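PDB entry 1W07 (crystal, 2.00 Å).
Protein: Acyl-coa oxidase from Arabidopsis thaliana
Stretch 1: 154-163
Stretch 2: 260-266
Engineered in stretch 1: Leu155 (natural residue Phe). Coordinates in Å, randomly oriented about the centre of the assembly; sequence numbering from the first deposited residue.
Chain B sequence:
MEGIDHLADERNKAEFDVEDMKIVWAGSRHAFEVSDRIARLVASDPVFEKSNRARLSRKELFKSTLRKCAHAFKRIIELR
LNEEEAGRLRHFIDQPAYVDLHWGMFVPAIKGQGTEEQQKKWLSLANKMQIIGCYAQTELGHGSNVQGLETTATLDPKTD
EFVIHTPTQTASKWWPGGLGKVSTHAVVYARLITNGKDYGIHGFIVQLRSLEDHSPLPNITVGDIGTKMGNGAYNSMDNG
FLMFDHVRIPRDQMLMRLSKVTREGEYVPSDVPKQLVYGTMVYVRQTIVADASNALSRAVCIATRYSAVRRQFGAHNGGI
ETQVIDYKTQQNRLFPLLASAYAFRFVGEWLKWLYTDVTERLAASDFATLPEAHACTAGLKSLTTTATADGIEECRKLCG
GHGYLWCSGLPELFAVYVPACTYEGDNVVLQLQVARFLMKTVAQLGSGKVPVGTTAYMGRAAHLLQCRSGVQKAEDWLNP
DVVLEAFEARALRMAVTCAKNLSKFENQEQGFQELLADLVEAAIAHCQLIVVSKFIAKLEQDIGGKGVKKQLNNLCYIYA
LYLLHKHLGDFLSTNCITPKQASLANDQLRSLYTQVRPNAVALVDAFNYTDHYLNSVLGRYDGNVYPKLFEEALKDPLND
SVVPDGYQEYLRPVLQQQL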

# COMPACT_ATOMS: atom_id res chain seq x y z
N THR B 154 -10.36 33.03 -24.35
CA THR B 154 -10.85 34.39 -24.60
C THR B 154 -11.46 34.53 -25.99
O THR B 154 -10.83 34.20 -27.00
CB THR B 154 -9.70 35.41 -24.46
OG1 THR B 154 -8.91 35.08 -23.31
CG2 THR B 154 -10.26 36.84 -24.30
N LEU B 155 -12.69 35.03 -26.04
CA LEU B 155 -13.38 35.19 -27.32
C LEU B 155 -12.80 36.32 -28.16
O LEU B 155 -12.37 37.34 -27.62
CB LEU B 155 -14.87 35.46 -27.10
CG LEU B 155 -15.69 35.67 -28.38
CD1 LEU B 155 -15.67 34.40 -29.23
CD2 LEU B 155 -17.12 36.06 -28.02
N ASP B 156 -12.79 36.12 -29.47
CA ASP B 156 -12.29 37.11 -30.42
C ASP B 156 -13.45 37.43 -31.38
O ASP B 156 -13.61 36.77 -32.40
CB ASP B 156 -11.12 36.54 -31.23
CG ASP B 156 -10.48 37.58 -32.14
OD1 ASP B 156 -11.22 38.47 -32.63
OD2 ASP B 156 -9.26 37.51 -32.38
N PRO B 157 -14.26 38.45 -31.04
CA PRO B 157 -15.42 38.87 -31.85
C PRO B 157 -15.09 39.10 -33.32
O PRO B 157 -15.83 38.69 -34.21
CB PRO B 157 -15.88 40.14 -31.15
CG PRO B 157 -15.56 39.87 -29.72
CD PRO B 157 -14.16 39.27 -29.82
N LYS B 158 -13.97 39.77 -33.58
CA LYS B 158 -13.56 40.07 -34.94
C LYS B 158 -13.33 38.85 -35.82
O LYS B 158 -13.28 38.95 -37.04
CB LYS B 158 -12.30 40.95 -34.93
CG LYS B 158 -12.50 42.31 -34.26
CD LYS B 158 -13.68 43.08 -34.87
CE LYS B 158 -13.73 44.54 -34.42
NZ LYS B 158 -12.57 45.31 -34.93
N THR B 159 -13.17 37.68 -35.20
CA THR B 159 -12.94 36.46 -35.96
C THR B 159 -13.94 35.37 -35.55
O THR B 159 -14.00 34.31 -36.17
CB THR B 159 -11.50 35.93 -35.73
OG1 THR B 159 -11.34 35.58 -34.35
CG2 THR B 159 -10.47 36.99 -36.10
N ASP B 160 -14.72 35.65 -34.52
CA ASP B 160 -15.70 34.69 -34.03
C ASP B 160 -15.01 33.39 -33.61
O ASP B 160 -15.46 32.29 -33.94
CB ASP B 160 -16.76 34.42 -35.11
CG ASP B 160 -17.98 33.72 -34.55
OD1 ASP B 160 -18.44 34.11 -33.45
OD2 ASP B 160 -18.49 32.80 -35.22
N GLU B 161 -13.91 33.53 -32.88
CA GLU B 161 -13.15 32.38 -32.41
C GLU B 161 -12.77 32.51 -30.94
O GLU B 161 -12.73 33.61 -30.38
CB GLU B 161 -11.86 32.22 -33.22
CG GLU B 161 -12.05 32.02 -34.72
CD GLU B 161 -10.74 31.78 -35.43
OE1 GLU B 161 -9.88 32.68 -35.43
OE2 GLU B 161 -10.56 30.67 -36.00
N PHE B 162 -12.48 31.38 -30.30
CA PHE B 162 -12.05 31.39 -28.91
C PHE B 162 -10.55 31.16 -28.91
O PHE B 162 -10.06 30.22 -29.52
CB PHE B 162 -12.74 30.29 -28.11
CG PHE B 162 -14.01 30.74 -27.44
CD1 PHE B 162 -15.25 30.25 -27.85
CD2 PHE B 162 -13.96 31.65 -26.40
CE1 PHE B 162 -16.41 30.66 -27.22
CE2 PHE B 162 -15.11 32.07 -25.76
CZ PHE B 162 -16.35 31.57 -26.17
N VAL B 163 -9.81 32.04 -28.23
CA VAL B 163 -8.37 31.89 -28.16
C VAL B 163 -8.00 31.14 -26.88
O VAL B 163 -8.07 31.69 -25.79
CB VAL B 163 -7.67 33.27 -28.14
CG1 VAL B 163 -6.16 33.08 -28.01
CG2 VAL B 163 -8.02 34.06 -29.40
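Stretch 2 260-266: KVTREGE

Two turns can lie side by side with no hydrogen bond between them, meeting instead through a small apolar patch and a pair of opposite charges. The contact between residues 154-163 and 260-266 of this acyl-CoA oxidase is a compact example. The first stretch is a hairpin: strand 154-156 runs out to a loop and strand 161-163 runs back. Its ladder is closed by paired backbone bonds between Thr154 and Val163, with Val163 N to Thr154 O at 2.7 Å and Thr154 N to Val163 O at 3.0 Å, and by Asp156 N to Glu161 O at 2.7 Å. Thr159 pins the loop further, its OG1 donating to Asp156 O at 3.2 Å, and Asp160 adopts a left-handed backbone with phi/psi of 59/45°.

The second stretch leaves its strand at Val261 and enters a type I turn from Thr262 to Gly265, closed by Gly265 N to Thr262 O at 2.9 Å. The side chain of Thr262 steadies this turn from within, since its OG1 accepts from Glu264 N at 3.2 Å and from Glu266 N at 3.1 Å, while Thr262 N donates to Glu266 O at 3.0 Å. The turn lies beside the hairpin loop rather than pairing with it as a strand: Pro157 CA lies 6.1 Å from Glu264 CA, the closest pair, and Asp160 CA has Arg263 CA as its nearest partner at 6.6 Å. The register thus runs in opposite senses, the earlier Pro157 facing the later Glu264 and the later Asp160 facing the earlier Arg263. The buried surface is modest, 327 Å² summed over both sides.

The apolar part of the contact centres on Leu155, an engineered residue that replaces the natural Phe. Its CA-to-CB bond points toward the second stretch, and its side chain, with chi1 t and chi2 p, brings Leu155 CD2 to 3.5 Å from Val261 CG1 and to 3.3 Å from Gly265 CA. Val261 also points toward the hairpin, and its CG1 meets Phe162 CZ at 4.1 Å, approaching the ring obliquely. The positive phi of Gly265, 79°, by itself favours glycine; in this engineered structure an ideal CB on Gly265 would also lie 3.5 Å from Leu155 CD2, which is tight, and 3.8 Å from Pro157 CG.

The polar part belongs to Arg263, which has the largest area covered in this contact. Its CA-to-CB bond points sideways, yet the end of the side chain comes nearer to the hairpin loop. Asp160 OD1 stands 3.3 Å from Arg263 NE, over one face of the guanidinium. This is a salt bridge of charges alone, because the oxygen lies well out of the guanidinium plane and no N-H points at it. Near that plane, at the edge of the group, Pro157 O comes within 2.7 Å of Arg263 NH2, but the angle is too poor for a hydrogen bond. The general lesson is that short distances between polar atoms do not by themselves establish hydrogen bonds; direction must be examined too.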

# COMPACT_ATOMS: atom_id res chain seq x y z
N LYS B 260 -24.29 30.30 -22.97
CA LYS B 260 -24.06 30.70 -24.35
C LYS B 260 -23.19 31.96 -24.43
O LYS B 260 -23.05 32.69 -23.45
CB LYS B 260 -25.39 30.99 -25.06
CG LYS B 260 -26.22 29.76 -25.45
CD LYS B 260 -26.95 29.16 -24.27
CE LYS B 260 -28.17 28.35 -24.73
NZ LYS B 260 -27.84 27.29 -25.72
N VAL B 261 -22.62 32.18 -25.60
CA VAL B 261 -21.78 33.34 -25.87
C VAL B 261 -22.13 33.80 -27.28
O VAL B 261 -21.63 33.24 -28.27
CB VAL B 261 -20.28 32.99 -25.82
CG1 VAL B 261 -19.46 34.19 -26.26
CG2 VAL B 261 -19.90 32.57 -24.41
N THR B 262 -23.00 34.80 -27.37
CA THR B 262 -23.45 35.35 -28.65
C THR B 262 -22.30 35.78 -29.54
O THR B 262 -21.15 35.85 -29.11
CB THR B 262 -24.34 36.58 -28.43
OG1 THR B 262 -23.52 37.69 -28.05
CG2 THR B 262 -25.37 36.31 -27.34
N ARG B 263 -22.63 36.09 -30.79
CA ARG B 263 -21.65 36.54 -31.77
C ARG B 263 -21.00 37.85 -31.34
O ARG B 263 -19.90 38.18 -31.80
CB ARG B 263 -22.31 36.70 -33.14
CG ARG B 263 -22.14 35.51 -34.06
CD ARG B 263 -21.24 35.86 -35.25
NE ARG B 263 -20.05 36.59 -34.84
CZ ARG B 263 -19.12 37.04 -35.69
NH1 ARG B 263 -19.25 36.82 -37.00
NH2 ARG B 263 -18.08 37.72 -35.24
N GLU B 264 -21.68 38.61 -30.49
CA GLU B 264 -21.14 39.88 -30.01
C GLU B 264 -20.37 39.73 -28.69
O GLU B 264 -20.02 40.72 -28.06
CB GLU B 264 -22.24 40.92 -29.82
CG GLU B 264 -22.86 41.39 -31.11
CD GLU B 264 -23.69 42.64 -30.92
OE1 GLU B 264 -24.58 42.62 -30.04
OE2 GLU B 264 -23.46 43.62 -31.65
N GLY B 265 -20.13 38.49 -28.28
CA GLY B 265 -19.39 38.26 -27.05
C GLY B 265 -20.17 38.42 -25.76
O GLY B 265 -19.59 38.65 -24.71
N GLU B 266 -21.49 38.30 -25.84
CA GLU B 266 -22.33 38.42 -24.67
C GLU B 266 -22.51 37.07 -23.99
O GLU B 266 -22.86 36.08 -24.63
CB GLU B 266 -23.71 38.97 -25.05
CG GLU B 266 -23.70 40.42 -25.50
CD GLU B 266 -23.22 41.36 -24.41
OE1 GLU B 266 -23.72 41.24 -23.27
OE2 GLU B 266 -22.36 42.22 -24.70